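Local coordinates for DNA/pantothenate metabolism flavoprotein (Streptomyces sparsogenes DSM 40356, PDB 7CFU) that probably decarboxylates a cysteine residue of a peptide, using bound flavin mononucleotide as its redox cofactor, at residues V101-L112 with A131-M141. Residues are numbered along the deposited sequence; the frame is centred on the assembly and turned at random.
With FMN (flavin mononucleotide), chain Y.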
ATOM      1  N   VAL A 101       5.656  41.191  -0.913  1.00 41.90           N
ATOM      2  CA  VAL A 101       4.578  41.260  -1.892  1.00 43.42           C
ATOM      3  C   VAL A 101       3.980  39.864  -2.013  1.00 40.61           C
ATOM      4  O   VAL A 101       4.703  38.864  -1.937  1.00 36.78           O
ATOM      5  CB  VAL A 101       5.085  41.756  -3.268  1.00 48.80           C
ATOM      6  CG1 VAL A 101       3.997  41.625  -4.333  1.00 42.40           C
ATOM      7  CG2 VAL A 101       5.570  43.189  -3.183  1.00 42.52           C
ATOM      8  N   LEU A 102       2.657  39.792  -2.163  1.00 36.18           N
ATOM      9  CA  LEU A 102       1.950  38.538  -2.399  1.00 35.47           C
ATOM     10  C   LEU A 102       1.290  38.609  -3.768  1.00 38.11           C
ATOM     11  O   LEU A 102       0.490  39.516  -4.030  1.00 37.05           O
ATOM     12  CB  LEU A 102       0.905  38.271  -1.308  1.00 33.32           C
ATOM     13  CG  LEU A 102      -0.037  37.070  -1.508  1.00 36.54           C
ATOM     14  CD1 LEU A 102       0.728  35.760  -1.645  1.00 31.37           C
ATOM     15  CD2 LEU A 102      -1.069  36.973  -0.378  1.00 30.16           C
ATOM     16  N   VAL A 103       1.613  37.655  -4.633  1.00 38.05           N
ATOM     17  CA  VAL A 103       1.019  37.566  -5.960  1.00 35.68           C
ATOM     18  C   VAL A 103       0.352  36.206  -6.098  1.00 37.06           C
ATOM     19  O   VAL A 103       0.995  35.169  -5.899  1.00 36.62           O
ATOM     20  CB  VAL A 103       2.070  37.764  -7.067  1.00 42.82           C
ATOM     21  CG1 VAL A 103       1.467  37.438  -8.429  1.00 41.67           C
ATOM     22  CG2 VAL A 103       2.624  39.186  -7.034  1.00 45.37           C
ATOM     23  N   ILE A 104      -0.925  36.211  -6.462  1.00 33.74           N
ATOM     24  CA  ILE A 104      -1.667  35.002  -6.779  1.00 30.33           C
ATOM     25  C   ILE A 104      -1.834  34.971  -8.292  1.00 37.00           C
ATOM     26  O   ILE A 104      -2.617  35.749  -8.855  1.00 30.08           O
ATOM     27  CB  ILE A 104      -3.022  34.968  -6.063  1.00 29.89           C
ATOM     28  CG1 ILE A 104      -2.871  35.402  -4.607  1.00 33.63           C
ATOM     29  CG2 ILE A 104      -3.636  33.581  -6.144  1.00 29.00           C
ATOM     30  CD1 ILE A 104      -2.014  34.476  -3.794  1.00 36.77           C
ATOM     31  N   LEU A 105      -1.096  34.081  -8.958  1.00 31.66           N
ATOM     32  CA  LEU A 105      -1.068  34.086 -10.415  1.00 35.19           C
ATOM     33  C   LEU A 105      -0.690  32.705 -10.935  1.00 31.11           C
ATOM     34  O   LEU A 105       0.443  32.257 -10.724  1.00 33.38           O
ATOM     35  CB  LEU A 105      -0.066  35.138 -10.921  1.00 34.89           C
ATOM     36  CG  LEU A 105       0.043  35.464 -12.417  1.00 33.85           C
ATOM     37  CD1 LEU A 105       0.689  36.835 -12.589  1.00 38.27           C
ATOM     38  CD2 LEU A 105       0.811  34.408 -13.224  1.00 30.39           C
ATOM     39  N   PRO A 106      -1.584  32.009 -11.643  1.00 30.38           N
ATOM     40  CA  PRO A 106      -2.978  32.399 -11.858  1.00 30.09           C
ATOM     41  C   PRO A 106      -3.828  32.087 -10.639  1.00 32.38           C
ATOM     42  O   PRO A 106      -3.514  31.167  -9.882  1.00 29.68           O
ATOM     43  CB  PRO A 106      -3.406  31.525 -13.032  1.00 32.13           C
ATOM     44  CG  PRO A 106      -2.600  30.263 -12.831  1.00 31.14           C
ATOM     45  CD  PRO A 106      -1.257  30.737 -12.313  1.00 23.94           C
ATOM     46  N   ALA A 107      -4.887  32.851 -10.444  1.00 26.78           N
ATOM     47  CA  ALA A 107      -5.878  32.545  -9.429  1.00 29.49           C
ATOM     48  C   ALA A 107      -7.073  31.887 -10.099  1.00 30.41           C
ATOM     49  O   ALA A 107      -7.429  32.230 -11.228  1.00 32.15           O
ATOM     50  CB  ALA A 107      -6.313  33.803  -8.678  1.00 24.58           C
ATOM     51  N   THR A 108      -7.673  30.924  -9.415  1.00 30.43           N
ATOM     52  CA  THR A 108      -8.905  30.326  -9.901  1.00 28.82           C
ATOM     53  C   THR A 108     -10.097  31.125  -9.400  1.00 27.98           C
ATOM     54  O   THR A 108      -9.987  31.919  -8.462  1.00 28.70           O
ATOM     55  CB  THR A 108      -9.029  28.891  -9.413  1.00 26.05           C
ATOM     56  OG1 THR A 108      -8.763  28.882  -8.007  1.00 25.14           O
ATOM     57  CG2 THR A 108      -8.034  27.982 -10.151  1.00 25.47           C
ATOM     58  N   ALA A 109     -11.249  30.911 -10.046  1.00 29.14           N
ATOM     59  CA  ALA A 109     -12.499  31.396  -9.474  1.00 30.00           C
ATOM     60  C   ALA A 109     -12.668  30.882  -8.050  1.00 28.91           C
ATOM     61  O   ALA A 109     -13.087  31.625  -7.156  1.00 25.72           O
ATOM     62  CB  ALA A 109     -13.684  30.973 -10.347  1.00 27.16           C
ATOM     63  N   ASN A 110     -12.328  29.610  -7.823  1.00 28.43           N
ATOM     64  CA  ASN A 110     -12.367  29.032  -6.481  1.00 23.61           C
ATOM     65  C   ASN A 110     -11.582  29.886  -5.494  1.00 25.73           C
ATOM     66  O   ASN A 110     -12.061  30.185  -4.392  1.00 25.24           O
ATOM     67  CB  ASN A 110     -11.799  27.611  -6.528  1.00 30.03           C
ATOM     68  CG  ASN A 110     -11.965  26.864  -5.222  1.00 30.70           C
ATOM     69  OD1 ASN A 110     -13.061  26.809  -4.650  1.00 25.76           O
ATOM     70  ND2 ASN A 110     -10.862  26.289  -4.732  1.00 26.87           N
ATOM     71  N   PHE A 111     -10.364  30.287  -5.876  1.00 27.30           N
ATOM     72  CA  PHE A 111      -9.550  31.117  -4.995  1.00 27.72           C
ATOM     73  C   PHE A 111     -10.246  32.432  -4.659  1.00 28.69           C
ATOM     74  O   PHE A 111     -10.224  32.873  -3.501  1.00 29.73           O
ATOM     75  CB  PHE A 111      -8.180  31.399  -5.619  1.00 24.35           C
ATOM     76  CG  PHE A 111      -7.360  32.342  -4.801  1.00 27.78           C
ATOM     77  CD1 PHE A 111      -7.375  33.707  -5.065  1.00 25.77           C
ATOM     78  CD2 PHE A 111      -6.616  31.877  -3.719  1.00 29.94           C
ATOM     79  CE1 PHE A 111      -6.648  34.585  -4.283  1.00 29.30           C
ATOM     80  CE2 PHE A 111      -5.886  32.754  -2.941  1.00 26.48           C
ATOM     81  CZ  PHE A 111      -5.905  34.107  -3.224  1.00 30.55           C
ATOM     82  N   LEU A 112     -10.836  33.090  -5.662  1.00 27.29           N
ATOM     83  CA  LEU A 112     -11.541  34.347  -5.410  1.00 27.62           C
ATOM     84  C   LEU A 112     -12.604  34.170  -4.344  1.00 23.27           C
ATOM     85  O   LEU A 112     -12.727  34.993  -3.427  1.00 27.65           O
ATOM     86  CB  LEU A 112     -12.194  34.864  -6.689  1.00 24.74           C
ATOM     87  CG  LEU A 112     -11.305  35.213  -7.873  1.00 29.61           C
ATOM     88  CD1 LEU A 112     -12.168  35.674  -9.038  1.00 25.99           C
ATOM     89  CD2 LEU A 112     -10.301  36.279  -7.472  1.00 31.49           C
ATOM     90  N   ALA A 131      -0.845  37.113   5.684  1.00 32.92           N
ATOM     91  CA  ALA A 131      -0.008  38.074   4.982  1.00 35.01           C
ATOM     92  C   ALA A 131      -0.501  39.494   5.219  1.00 36.64           C
ATOM     93  O   ALA A 131      -1.705  39.747   5.313  1.00 40.63           O
ATOM     94  CB  ALA A 131       0.014  37.773   3.480  1.00 32.28           C
ATOM     95  N   GLU A 132       0.448  40.428   5.336  1.00 40.13           N
ATOM     96  CA  GLU A 132       0.147  41.852   5.505  1.00 39.87           C
ATOM     97  C   GLU A 132       1.080  42.631   4.579  1.00 43.25           C
ATOM     98  O   GLU A 132       2.057  43.241   5.015  1.00 48.67           O
ATOM     99  CB  GLU A 132       0.302  42.288   6.959  1.00 40.32           C
ATOM    100  CG  GLU A 132      -0.887  41.926   7.806  1.00 49.28           C
ATOM    101  CD  GLU A 132      -0.767  42.413   9.236  1.00 56.26           C
ATOM    102  OE1 GLU A 132       0.353  42.381   9.796  1.00 45.93           O
ATOM    103  OE2 GLU A 132      -1.808  42.811   9.799  1.00 56.89           O
ATOM    104  N   CYS A 133       0.765  42.634   3.291  1.00 43.42           N
ATOM    105  CA  CYS A 133       1.650  43.225   2.300  1.00 42.75           C
ATOM    106  C   CYS A 133       0.831  43.543   1.056  1.00 43.30           C
ATOM    107  O   CYS A 133      -0.299  43.060   0.920  1.00 42.40           O
ATOM    108  CB  CYS A 133       2.806  42.270   1.970  1.00 37.47           C
ATOM    109  SG  CYS A 133       2.255  40.718   1.231  1.00 40.19           S
ATOM    110  N   PRO A 134       1.353  44.374   0.150  1.00 46.78           N
ATOM    111  CA  PRO A 134       0.662  44.581  -1.133  1.00 42.87           C
ATOM    112  C   PRO A 134       0.419  43.249  -1.830  1.00 43.04           C
ATOM    113  O   PRO A 134       1.326  42.420  -1.959  1.00 38.85           O
ATOM    114  CB  PRO A 134       1.638  45.458  -1.927  1.00 43.79           C
ATOM    115  CG  PRO A 134       2.443  46.175  -0.888  1.00 42.82           C
ATOM    116  CD  PRO A 134       2.558  45.218   0.276  1.00 45.05           C
ATOM    117  N   THR A 135      -0.810  43.057  -2.306  1.00 41.42           N
ATOM    118  CA  THR A 135      -1.238  41.784  -2.872  1.00 40.65           C
ATOM    119  C   THR A 135      -1.888  41.997  -4.230  1.00 35.83           C
ATOM    120  O   THR A 135      -2.800  42.820  -4.368  1.00 42.02           O
ATOM    121  CB  THR A 135      -2.213  41.071  -1.925  1.00 39.77           C
ATOM    122  OG1 THR A 135      -1.587  40.891  -0.648  1.00 45.56           O
ATOM    123  CG2 THR A 135      -2.611  39.703  -2.483  1.00 38.83           C
ATOM    124  N   VAL A 136      -1.439  41.228  -5.216  1.00 36.31           N
ATOM    125  CA  VAL A 136      -1.987  41.241  -6.567  1.00 32.58           C
ATOM    126  C   VAL A 136      -2.595  39.875  -6.856  1.00 40.53           C
ATOM    127  O   VAL A 136      -1.927  38.849  -6.689  1.00 36.97           O
ATOM    128  CB  VAL A 136      -0.900  41.580  -7.603  1.00 43.20           C
ATOM    129  CG1 VAL A 136      -1.456  41.474  -9.015  1.00 36.06           C
ATOM    130  CG2 VAL A 136      -0.300  42.969  -7.323  1.00 39.63           C
ATOM    131  N   ILE A 137      -3.846  39.867  -7.317  1.00 32.89           N
ATOM    132  CA  ILE A 137      -4.577  38.652  -7.669  1.00 32.36           C
ATOM    133  C   ILE A 137      -4.911  38.722  -9.152  1.00 35.21           C
ATOM    134  O   ILE A 137      -5.572  39.671  -9.602  1.00 29.74           O
ATOM    135  CB  ILE A 137      -5.855  38.491  -6.821  1.00 29.54           C
ATOM    136  CG1 ILE A 137      -5.507  38.465  -5.334  1.00 28.76           C
ATOM    137  CG2 ILE A 137      -6.667  37.281  -7.236  1.00 30.15           C
ATOM    138  CD1 ILE A 137      -6.721  38.538  -4.436  1.00 30.24           C
ATOM    139  N   ALA A 138      -4.476  37.714  -9.909  1.00 28.61           N
ATOM    140  CA  ALA A 138      -4.662  37.661 -11.359  1.00 34.54           C
ATOM    141  C   ALA A 138      -5.493  36.431 -11.703  1.00 37.64           C
ATOM    142  O   ALA A 138      -4.944  35.375 -12.062  1.00 38.12           O
ATOM    143  CB  ALA A 138      -3.323  37.646 -12.093  1.00 32.11           C
ATOM    144  N   PRO A 139      -6.817  36.536 -11.620  1.00 29.99           N
ATOM    145  CA  PRO A 139      -7.674  35.377 -11.893  1.00 36.34           C
ATOM    146  C   PRO A 139      -7.731  35.043 -13.375  1.00 32.50           C
ATOM    147  O   PRO A 139      -7.589  35.914 -14.236  1.00 32.56           O
ATOM    148  CB  PRO A 139      -9.050  35.823 -11.383  1.00 32.51           C
ATOM    149  CG  PRO A 139      -9.012  37.317 -11.464  1.00 35.95           C
ATOM    150  CD  PRO A 139      -7.583  37.705 -11.160  1.00 35.87           C
ATOM    151  N   VAL A 140      -7.921  33.754 -13.666  1.00 30.98           N
ATOM    152  CA  VAL A 140      -8.131  33.272 -15.029  1.00 30.20           C
ATOM    153  C   VAL A 140      -9.260  32.255 -15.023  1.00 36.87           C
ATOM    154  O   VAL A 140      -9.299  31.363 -14.170  1.00 35.23           O
ATOM    155  CB  VAL A 140      -6.860  32.657 -15.630  1.00 33.15           C
ATOM    156  CG1 VAL A 140      -7.125  32.220 -17.057  1.00 39.10           C
ATOM    157  CG2 VAL A 140      -5.710  33.654 -15.579  1.00 35.65           C
ATOM    158  N   MET A 141     -10.165  32.377 -15.992  1.00 37.06           N
ATOM    159  CA  MET A 141     -11.305  31.482 -16.164  1.00 35.74           C
ATOM    160  C   MET A 141     -11.963  31.858 -17.483  1.00 34.94           C
ATOM    161  O   MET A 141     -11.677  32.915 -18.053  1.00 33.31           O
ATOM    162  CB  MET A 141     -12.305  31.602 -15.011  1.00 35.62           C
ATOM    163  CG  MET A 141     -13.065  32.934 -14.980  1.00 32.94           C
ATOM    164  SD  MET A 141     -13.847  33.266 -13.385  1.00 34.28           S
ATOM    165  CE  MET A 141     -12.418  33.807 -12.460  1.00 31.25           C
TER
HETATM  166  N1  FMN Y 301     -10.722  26.940 -12.816  1.00 30.00           N
HETATM  167  C2  FMN Y 301     -10.671  28.301 -12.995  1.00 31.37           C
HETATM  168  O2  FMN Y 301     -11.316  29.021 -12.249  1.00 34.66           O
HETATM  169  N3  FMN Y 301      -9.887  28.851 -13.989  1.00 33.30           N
HETATM  170  C4  FMN Y 301      -9.163  28.027 -14.825  1.00 33.06           C
HETATM  171  O4  FMN Y 301      -8.474  28.518 -15.718  1.00 33.04           O
HETATM  172  C4A FMN Y 301      -9.225  26.648 -14.656  1.00 26.83           C
HETATM  173  N5  FMN Y 301      -8.501  25.811 -15.476  1.00 31.54           N
HETATM  174  C5A FMN Y 301      -8.549  24.445 -15.285  1.00 29.98           C
HETATM  175  C6  FMN Y 301      -7.817  23.619 -16.122  1.00 25.97           C
HETATM  176  C7  FMN Y 301      -7.859  22.244 -15.939  1.00 29.17           C
HETATM  177  C7M FMN Y 301      -7.058  21.346 -16.846  1.00 27.47           C
HETATM  178  C8  FMN Y 301      -8.645  21.696 -14.931  1.00 28.45           C
HETATM  179  C8M FMN Y 301      -8.684  20.197 -14.759  1.00 26.27           C
HETATM  180  C9  FMN Y 301      -9.387  22.526 -14.093  1.00 26.09           C
HETATM  181  C9A FMN Y 301      -9.338  23.904 -14.274  1.00 30.81           C
HETATM  182  N10 FMN Y 301     -10.073  24.753 -13.460  1.00 32.67           N
HETATM  183  C10 FMN Y 301     -10.004  26.113 -13.641  1.00 27.14           C
HETATM  184  C1' FMN Y 301     -10.920  24.208 -12.357  1.00 29.26           C
HETATM  185  C2' FMN Y 301     -10.127  24.292 -11.064  1.00 28.75           C
HETATM  186  O2' FMN Y 301      -8.904  23.580 -11.198  1.00 31.42           O
HETATM  187  C3' FMN Y 301     -10.989  23.781  -9.911  1.00 32.78           C
HETATM  188  O3' FMN Y 301     -12.025  24.709  -9.658  1.00 30.70           O
HETATM  189  C4' FMN Y 301     -10.179  23.495  -8.637  1.00 30.90           C
HETATM  190  O4' FMN Y 301     -11.040  22.991  -7.631  1.00 32.92           O
HETATM  191  C5' FMN Y 301      -9.489  24.748  -8.126  1.00 31.85           C
HETATM  192  O5' FMN Y 301      -8.584  24.392  -7.099  1.00 30.18           O
HETATM  193  P   FMN Y 301      -7.672  25.501  -6.385  1.00 28.94           P
HETATM  194  O1P FMN Y 301      -7.490  25.120  -4.935  1.00 28.58           O
HETATM  195  O2P FMN Y 301      -6.398  25.589  -7.155  1.00 27.65           O
HETATM  196  O3P FMN Y 301      -8.329  26.868  -6.404  1.00 30.84           O
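The ring of Phe111 meets Ile137 at its edge, where Ile137 CD1 lies in the ring plane, 4.0 Å from Phe111 CE1, while one face carries Ile104 CG2 over its centre. Flat and wholly apolar, the ring suits the seam between helix 109-117 and the sheet. Ile104 and Ile137 stand side by side on the sheet face that packs against Phe111 and Leu112, CG1 beside CG1, and the small Ala107 leaves room for Ile137 CG2, which also meets Leu112 CD2 at 3.8 Å. With CG anti to its carbonyl carbon (chi1 -62°), Leu112 reaches down to Pro139, and Leu112 CD1 lies 3.9 Å from Pro139 CB. Beneath this packing, strands 101-105 and 135-139 run parallel, neighbours inside the sheet of a Rossmann-like flavoprotein fold. Ile104 N gives a nearly straight bond to Val136 O, and Ile104 O receives Ala138 N almost head-on. Between Ile104 and Ala107, where a cis peptide precedes Pro106, a beta bulge shifts the register by one, and Ala107 N approaches Ala138 O from 50° out of the carbonyl plane.

Beyond the bulge both segments reach the flavin. Thr108 is the N-cap of helix 109-117: its OG1 accepts from Phe111 N and donates to FMN O3P at 2.6 Å; Asn110 ND2 binds the same oxygen, and Asn110 OD1 is held by Ala120 N of a second subunit. A valine in place of Thr108 would probably leave Phe111 N without its cap and the phosphate short of one donor. The flat pyrimidine end is read by backbone: Ala109 N donates to FMN O2 at 2.9 Å, and FMN N3 donates to Val140 O at 2.6 Å. The ends of the two neighbouring strands thus share the pyrimidine edge, while the Thr108 hydroxyl and the Asn110 amide hold the phosphate, and the helix N-terminus would probably help stabilise negative charge at O2 of a reduced flavin.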